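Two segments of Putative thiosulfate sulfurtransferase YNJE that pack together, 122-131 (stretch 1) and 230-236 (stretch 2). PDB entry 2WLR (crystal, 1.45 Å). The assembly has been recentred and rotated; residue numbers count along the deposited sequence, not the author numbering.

Stretch 1 122-131: FEQLVYPQWL
Stretch 2 230-236: DVRLLDG

The two segments, more than a hundred residues apart in the chain, meet as short parallel β-strands, with Leu125 paired to Leu233 (CA–CA 5.1 Å) and Val126 to Leu234 (CA–CA 4.9 Å). Together they bury 557 Å². Stretch 2 is extended from Val231 to Leu234, with phi/psi running from -122/132 through -133/160 and -121/147 to -77/115.

Stretch 1 opens with a 3-10 segment, Phe122 to Gln124, closed by a backbone hydrogen bond from Leu125 N to Phe122 O (3.0 Å). Phe122 itself (chi1 p) lies out of reach of stretch 2. Glu123 (phi/psi -66/-13, chi1 p, chi2 m) accepts a weak hydrogen bond at its O from Arg232 NH1 (3.2 Å, 123°), and its CG lies over one face of the guanidinium. Arg232, pointing toward stretch 1, is nearly fully extended after chi1 (m, then t, t, and chi4 -170°). Its orientation is fixed from within stretch 2 by a two-pronged interaction with Asp230 (chi1 t): a salt bridge from NE to OD1 (2.9 Å) and a hydrogen bond from NH2 to OD2 (3.0 Å). The acid thus balances the charge of a buried arginine.

Gln124 (-76/-17, chi1 m, chi2 t) contributes mainly backbone: its O receives Leu233 N at 2.9 Å and 167°, while the end of its side chain leads away. Leu125 turns into the strand (-116/88). Its side chain (m, t) shares a sheet face with that of Leu233 (also m, t), CD2 to CB 4.1 Å, and its CA makes a CA-H...O contact with Leu233 O (3.5 Å). A water lies within hydrogen-bonding distance of both Leu125 O (its oxygen 2.9 Å away) and Asp235 OD2 (its oxygen 3.2 Å away), bridging backbone and carboxylate.

Val126 (-82/174, chi1 -49°) carries the ladder on with both backbone polar atoms facing stretch 2: its N donates to Leu233 O (2.9 Å, 141°) and its O accepts from Asp235 N (2.9 Å, 168°), so that its bonds straddle Leu234. Its side chain occupies the other sheet face with Leu234, CG2 to CD1 4.2 Å, while CG1 sits at the guanidinium edge, 3.9 Å from Arg232 CD.

Tyr127 (-135/165, chi1 p) points away and takes the N-cap position; its O accepts from Leu131 N (3.3 Å). Pro128 (-60/-50), lacking an amide proton, suits the first turn of the helix, and its CD packs 3.8 Å from Leu234 CD1, the leucine adopting t, p. Two residues on, buried Trp130 (chi1 t, chi2 89°) points toward stretch 2, its CZ2 3.6 Å from Arg232 NH1 in an oblique approach.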

ATOM      1  N   PHE A 122       5.327  -7.184  -6.497  1.00 10.55           N
ATOM      2  CA  PHE A 122       4.038  -7.597  -5.971  1.00 10.15           C
ATOM      3  C   PHE A 122       4.157  -8.496  -4.709  1.00  9.95           C
ATOM      4  O   PHE A 122       3.270  -8.488  -3.849  1.00  9.49           O
ATOM      5  CB  PHE A 122       3.205  -8.317  -7.050  1.00 10.87           C
ATOM      6  CG  PHE A 122       3.702  -9.668  -7.415  1.00 10.20           C
ATOM      7  CD1 PHE A 122       3.312 -10.760  -6.675  1.00 10.48           C
ATOM      8  CD2 PHE A 122       4.599  -9.860  -8.451  1.00 12.99           C
ATOM      9  CE1 PHE A 122       3.757 -12.002  -6.940  1.00  9.78           C
ATOM     10  CE2 PHE A 122       5.052 -11.134  -8.743  1.00 13.27           C
ATOM     11  CZ  PHE A 122       4.649 -12.218  -7.958  1.00 11.28           C
ATOM     12  N   GLU A 123       5.226  -9.272  -4.637  1.00  9.70           N
ATOM     13  CA  GLU A 123       5.384 -10.232  -3.564  1.00  9.61           C
ATOM     14  C   GLU A 123       5.551  -9.587  -2.199  1.00  8.59           C
ATOM     15  O   GLU A 123       5.448 -10.259  -1.183  1.00  8.43           O
ATOM     16  CB  GLU A 123       6.559 -11.172  -3.876  1.00 10.66           C
ATOM     17  CG  GLU A 123       7.953 -10.617  -3.709  1.00 13.10           C
ATOM     18  CD  GLU A 123       8.381  -9.646  -4.801  1.00 15.13           C
ATOM     19  OE1 GLU A 123       7.763  -9.601  -5.887  1.00 17.44           O
ATOM     20  OE2 GLU A 123       9.397  -8.949  -4.576  1.00 21.90           O
ATOM     21  N   GLN A 124       5.787  -8.287  -2.184  1.00  8.60           N
ATOM     22  CA  GLN A 124       5.842  -7.539  -0.917  1.00  8.86           C
ATOM     23  C   GLN A 124       4.509  -7.263  -0.311  1.00  8.73           C
ATOM     24  O   GLN A 124       4.444  -6.871   0.855  1.00  9.79           O
ATOM     25  CB  GLN A 124       6.565  -6.225  -1.120  1.00  8.05           C
ATOM     26  CG  GLN A 124       8.070  -6.409  -1.437  1.00  8.41           C
ATOM     27  CD  GLN A 124       8.734  -5.184  -2.024  1.00  8.99           C
ATOM     28  OE1 GLN A 124       8.132  -4.122  -2.217  1.00  9.54           O
ATOM     29  NE2 GLN A 124      10.032  -5.316  -2.288  1.00 10.06           N
ATOM     30  N   LEU A 125       3.441  -7.386  -1.087  1.00  8.33           N
ATOM     31  CA  LEU A 125       2.062  -7.111  -0.645  1.00  9.48           C
ATOM     32  C   LEU A 125       1.315  -8.403  -0.728  1.00  8.94           C
ATOM     33  O   LEU A 125       0.689  -8.732  -1.737  1.00  9.48           O
ATOM     34  CB  LEU A 125       1.390  -6.033  -1.519  1.00 10.30           C
ATOM     35  CG  LEU A 125       1.985  -4.646  -1.355  1.00 15.07           C
ATOM     36  CD1 LEU A 125       1.426  -3.710  -2.400  1.00 17.34           C
ATOM     37  CD2 LEU A 125       1.745  -4.041   0.012  1.00 18.69           C
ATOM     38  N   VAL A 126       1.367  -9.163   0.355  1.00  8.93           N
ATOM     39  CA  VAL A 126       0.745 -10.489   0.360  1.00  8.90           C
ATOM     40  C   VAL A 126      -0.771 -10.441   0.644  1.00  8.93           C
ATOM     41  O   VAL A 126      -1.333  -9.390   0.966  1.00  8.62           O
ATOM     42  CB  VAL A 126       1.473 -11.437   1.334  1.00  8.74           C
ATOM     43  CG1 VAL A 126       3.004 -11.374   1.085  1.00 10.45           C
ATOM     44  CG2 VAL A 126       1.110 -11.102   2.808  1.00 10.77           C
ATOM     45  N   TYR A 127      -1.434 -11.581   0.537  1.00  8.12           N
ATOM     46  CA  TYR A 127      -2.868 -11.682   0.706  1.00  8.71           C
ATOM     47  C   TYR A 127      -3.189 -12.906   1.585  1.00  9.43           C
ATOM     48  O   TYR A 127      -2.311 -13.768   1.794  1.00  9.86           O
ATOM     49  CB  TYR A 127      -3.542 -11.726  -0.666  1.00  9.11           C
ATOM     50  CG  TYR A 127      -3.252 -12.946  -1.505  1.00  9.39           C
ATOM     51  CD1 TYR A 127      -2.081 -13.070  -2.233  1.00  9.36           C
ATOM     52  CD2 TYR A 127      -4.180 -13.979  -1.579  1.00 10.58           C
ATOM     53  CE1 TYR A 127      -1.852 -14.173  -3.011  1.00  9.55           C
ATOM     54  CE2 TYR A 127      -3.934 -15.112  -2.359  1.00 10.23           C
ATOM     55  CZ  TYR A 127      -2.776 -15.196  -3.062  1.00 10.63           C
ATOM     56  OH  TYR A 127      -2.591 -16.331  -3.827  1.00 13.47           O
ATOM     57  N   PRO A 128      -4.423 -12.996   2.113  1.00 10.09           N
ATOM     58  CA  PRO A 128      -4.669 -13.989   3.177  1.00 10.09           C
ATOM     59  C   PRO A 128      -4.412 -15.444   2.818  1.00 11.24           C
ATOM     60  O   PRO A 128      -3.719 -16.153   3.564  1.00 10.97           O
ATOM     61  CB  PRO A 128      -6.134 -13.733   3.561  1.00 10.64           C
ATOM     62  CG  PRO A 128      -6.303 -12.281   3.310  1.00 10.59           C
ATOM     63  CD  PRO A 128      -5.524 -12.040   2.027  1.00 11.48           C
ATOM     64  N   GLN A 129      -4.950 -15.920   1.711  1.00 12.01           N
ATOM     65  CA  GLN A 129      -4.729 -17.314   1.354  1.00 12.15           C
ATOM     66  C   GLN A 129      -3.254 -17.669   1.265  1.00 12.53           C
ATOM     67  O   GLN A 129      -2.830 -18.761   1.661  1.00 11.97           O
ATOM     68  CB  GLN A 129      -5.453 -17.688   0.065  1.00 13.57           C
ATOM     69  CG  GLN A 129      -5.517 -19.207  -0.123  1.00 14.63           C
ATOM     70  CD  GLN A 129      -6.351 -19.905   0.949  1.00 17.29           C
ATOM     71  OE1 GLN A 129      -7.464 -19.460   1.268  1.00 21.08           O
ATOM     72  NE2 GLN A 129      -5.804 -20.962   1.538  1.00 18.48           N
ATOM     73  N   TRP A 130      -2.445 -16.748   0.768  1.00 11.38           N
ATOM     74  CA  TRP A 130      -1.014 -16.999   0.603  1.00 11.45           C
ATOM     75  C   TRP A 130      -0.410 -17.256   1.967  1.00 12.24           C
ATOM     76  O   TRP A 130       0.341 -18.202   2.167  1.00 12.06           O
ATOM     77  CB  TRP A 130      -0.325 -15.796  -0.058  1.00 11.99           C
ATOM     78  CG  TRP A 130       1.167 -15.925  -0.219  1.00  9.97           C
ATOM     79  CD1 TRP A 130       1.825 -16.480  -1.286  1.00 12.02           C
ATOM     80  CD2 TRP A 130       2.189 -15.493   0.695  1.00 11.13           C
ATOM     81  NE1 TRP A 130       3.174 -16.414  -1.098  1.00 12.54           N
ATOM     82  CE2 TRP A 130       3.434 -15.817   0.112  1.00  9.59           C
ATOM     83  CE3 TRP A 130       2.180 -14.883   1.959  1.00 11.09           C
ATOM     84  CZ2 TRP A 130       4.639 -15.551   0.751  1.00 12.81           C
ATOM     85  CZ3 TRP A 130       3.378 -14.612   2.571  1.00 11.76           C
ATOM     86  CH2 TRP A 130       4.595 -14.946   1.962  1.00 10.95           C
ATOM     87  N   LEU A 131      -0.749 -16.400   2.922  1.00 11.93           N
ATOM     88  CA  LEU A 131      -0.179 -16.498   4.246  1.00 13.23           C
ATOM     89  C   LEU A 131      -0.676 -17.754   4.931  1.00 13.43           C
ATOM     90  O   LEU A 131       0.073 -18.412   5.629  1.00 14.42           O
ATOM     91  CB  LEU A 131      -0.564 -15.262   5.037  1.00 14.17           C
ATOM     92  CG  LEU A 131       0.037 -15.096   6.416  1.00 17.86           C
ATOM     93  CD1 LEU A 131       1.552 -15.251   6.359  1.00 20.24           C
ATOM     94  CD2 LEU A 131      -0.383 -13.725   6.936  1.00 18.81           C
ATOM     95  N   ASP A 230      13.907  -8.657   3.821  1.00 10.76           N
ATOM     96  CA  ASP A 230      12.635  -9.081   3.246  1.00 10.74           C
ATOM     97  C   ASP A 230      11.518  -8.761   4.241  1.00  9.14           C
ATOM     98  O   ASP A 230      11.294  -9.490   5.189  1.00  9.28           O
ATOM     99  CB  ASP A 230      12.724 -10.564   2.875  1.00 11.21           C
ATOM    100  CG  ASP A 230      11.458 -11.099   2.211  1.00 13.16           C
ATOM    101  OD1 ASP A 230      10.559 -10.290   1.889  1.00 12.37           O
ATOM    102  OD2 ASP A 230      11.400 -12.338   2.003  1.00 16.10           O
ATOM    103  N   VAL A 231      10.860  -7.620   4.014  1.00  8.91           N
ATOM    104  CA  VAL A 231       9.754  -7.142   4.817  1.00  8.91           C
ATOM    105  C   VAL A 231       8.554  -6.976   3.873  1.00  8.23           C
ATOM    106  O   VAL A 231       8.655  -6.340   2.808  1.00  8.68           O
ATOM    107  CB  VAL A 231      10.044  -5.811   5.527  1.00  7.93           C
ATOM    108  CG1 VAL A 231       8.859  -5.384   6.353  1.00  9.77           C
ATOM    109  CG2 VAL A 231      11.290  -5.910   6.422  1.00 10.78           C
ATOM    110  N   ARG A 232       7.432  -7.512   4.302  1.00  7.93           N
ATOM    111  CA  ARG A 232       6.200  -7.561   3.532  1.00  8.48           C
ATOM    112  C   ARG A 232       5.033  -7.128   4.390  1.00  8.66           C
ATOM    113  O   ARG A 232       5.107  -7.131   5.632  1.00  9.18           O
ATOM    114  CB  ARG A 232       5.957  -8.966   3.017  1.00  8.43           C
ATOM    115  CG  ARG A 232       7.154  -9.521   2.320  1.00  8.78           C
ATOM    116  CD  ARG A 232       6.848 -10.784   1.601  1.00 10.74           C
ATOM    117  NE  ARG A 232       8.043 -11.487   1.198  1.00 10.68           N
ATOM    118  CZ  ARG A 232       8.039 -12.534   0.382  1.00 13.13           C
ATOM    119  NH1 ARG A 232       6.917 -12.933  -0.199  1.00 12.79           N
ATOM    120  NH2 ARG A 232       9.176 -13.171   0.152  1.00 13.84           N
ATOM    121  N   LEU A 233       3.951  -6.736   3.721  1.00  8.55           N
ATOM    122  CA  LEU A 233       2.704  -6.340   4.390  1.00  8.53           C
ATOM    123  C   LEU A 233       1.605  -7.226   3.908  1.00  8.80           C
ATOM    124  O   LEU A 233       1.552  -7.589   2.744  1.00  9.82           O
ATOM    125  CB  LEU A 233       2.273  -4.932   3.996  1.00 10.30           C
ATOM    126  CG  LEU A 233       3.139  -3.769   4.436  1.00 12.61           C
ATOM    127  CD1 LEU A 233       2.524  -2.445   3.909  1.00 14.39           C
ATOM    128  CD2 LEU A 233       3.310  -3.748   5.955  1.00 16.01           C
ATOM    129  N   LEU A 234       0.665  -7.510   4.790  1.00  8.38           N
ATOM    130  CA  LEU A 234      -0.624  -8.034   4.348  1.00  8.41           C
ATOM    131  C   LEU A 234      -1.482  -6.909   3.783  1.00  9.33           C
ATOM    132  O   LEU A 234      -1.894  -6.017   4.492  1.00  9.13           O
ATOM    133  CB  LEU A 234      -1.369  -8.728   5.491  1.00  9.28           C
ATOM    134  CG  LEU A 234      -2.776  -9.254   5.220  1.00  8.94           C
ATOM    135  CD1 LEU A 234      -2.793 -10.272   4.058  1.00 10.97           C
ATOM    136  CD2 LEU A 234      -3.376  -9.890   6.466  1.00 10.84           C
ATOM    137  N   ASP A 235      -1.771  -6.998   2.497  1.00  9.34           N
ATOM    138  CA  ASP A 235      -2.488  -5.945   1.761  1.00  9.37           C
ATOM    139  C   ASP A 235      -3.888  -5.851   2.355  1.00  9.16           C
ATOM    140  O   ASP A 235      -4.586  -6.861   2.428  1.00 10.24           O
ATOM    141  CB  ASP A 235      -2.530  -6.362   0.292  1.00  9.99           C
ATOM    142  CG  ASP A 235      -2.962  -5.253  -0.654  1.00  9.31           C
ATOM    143  OD1 ASP A 235      -3.049  -4.084  -0.252  1.00 11.51           O
ATOM    144  OD2 ASP A 235      -3.228  -5.630  -1.813  1.00 10.91           O
ATOM    145  N   GLY A 236      -4.261  -4.664   2.827  1.00  8.99           N
ATOM    146  CA  GLY A 236      -5.568  -4.454   3.402  1.00  9.01           C
ATOM    147  C   GLY A 236      -5.666  -4.796   4.878  1.00 10.29           C
ATOM    148  O   GLY A 236      -6.687  -4.511   5.532  1.00 13.13           O
TER
HETATM  149  O   HOH W   1      -1.585  -7.906  -3.351  1.00 17.92           O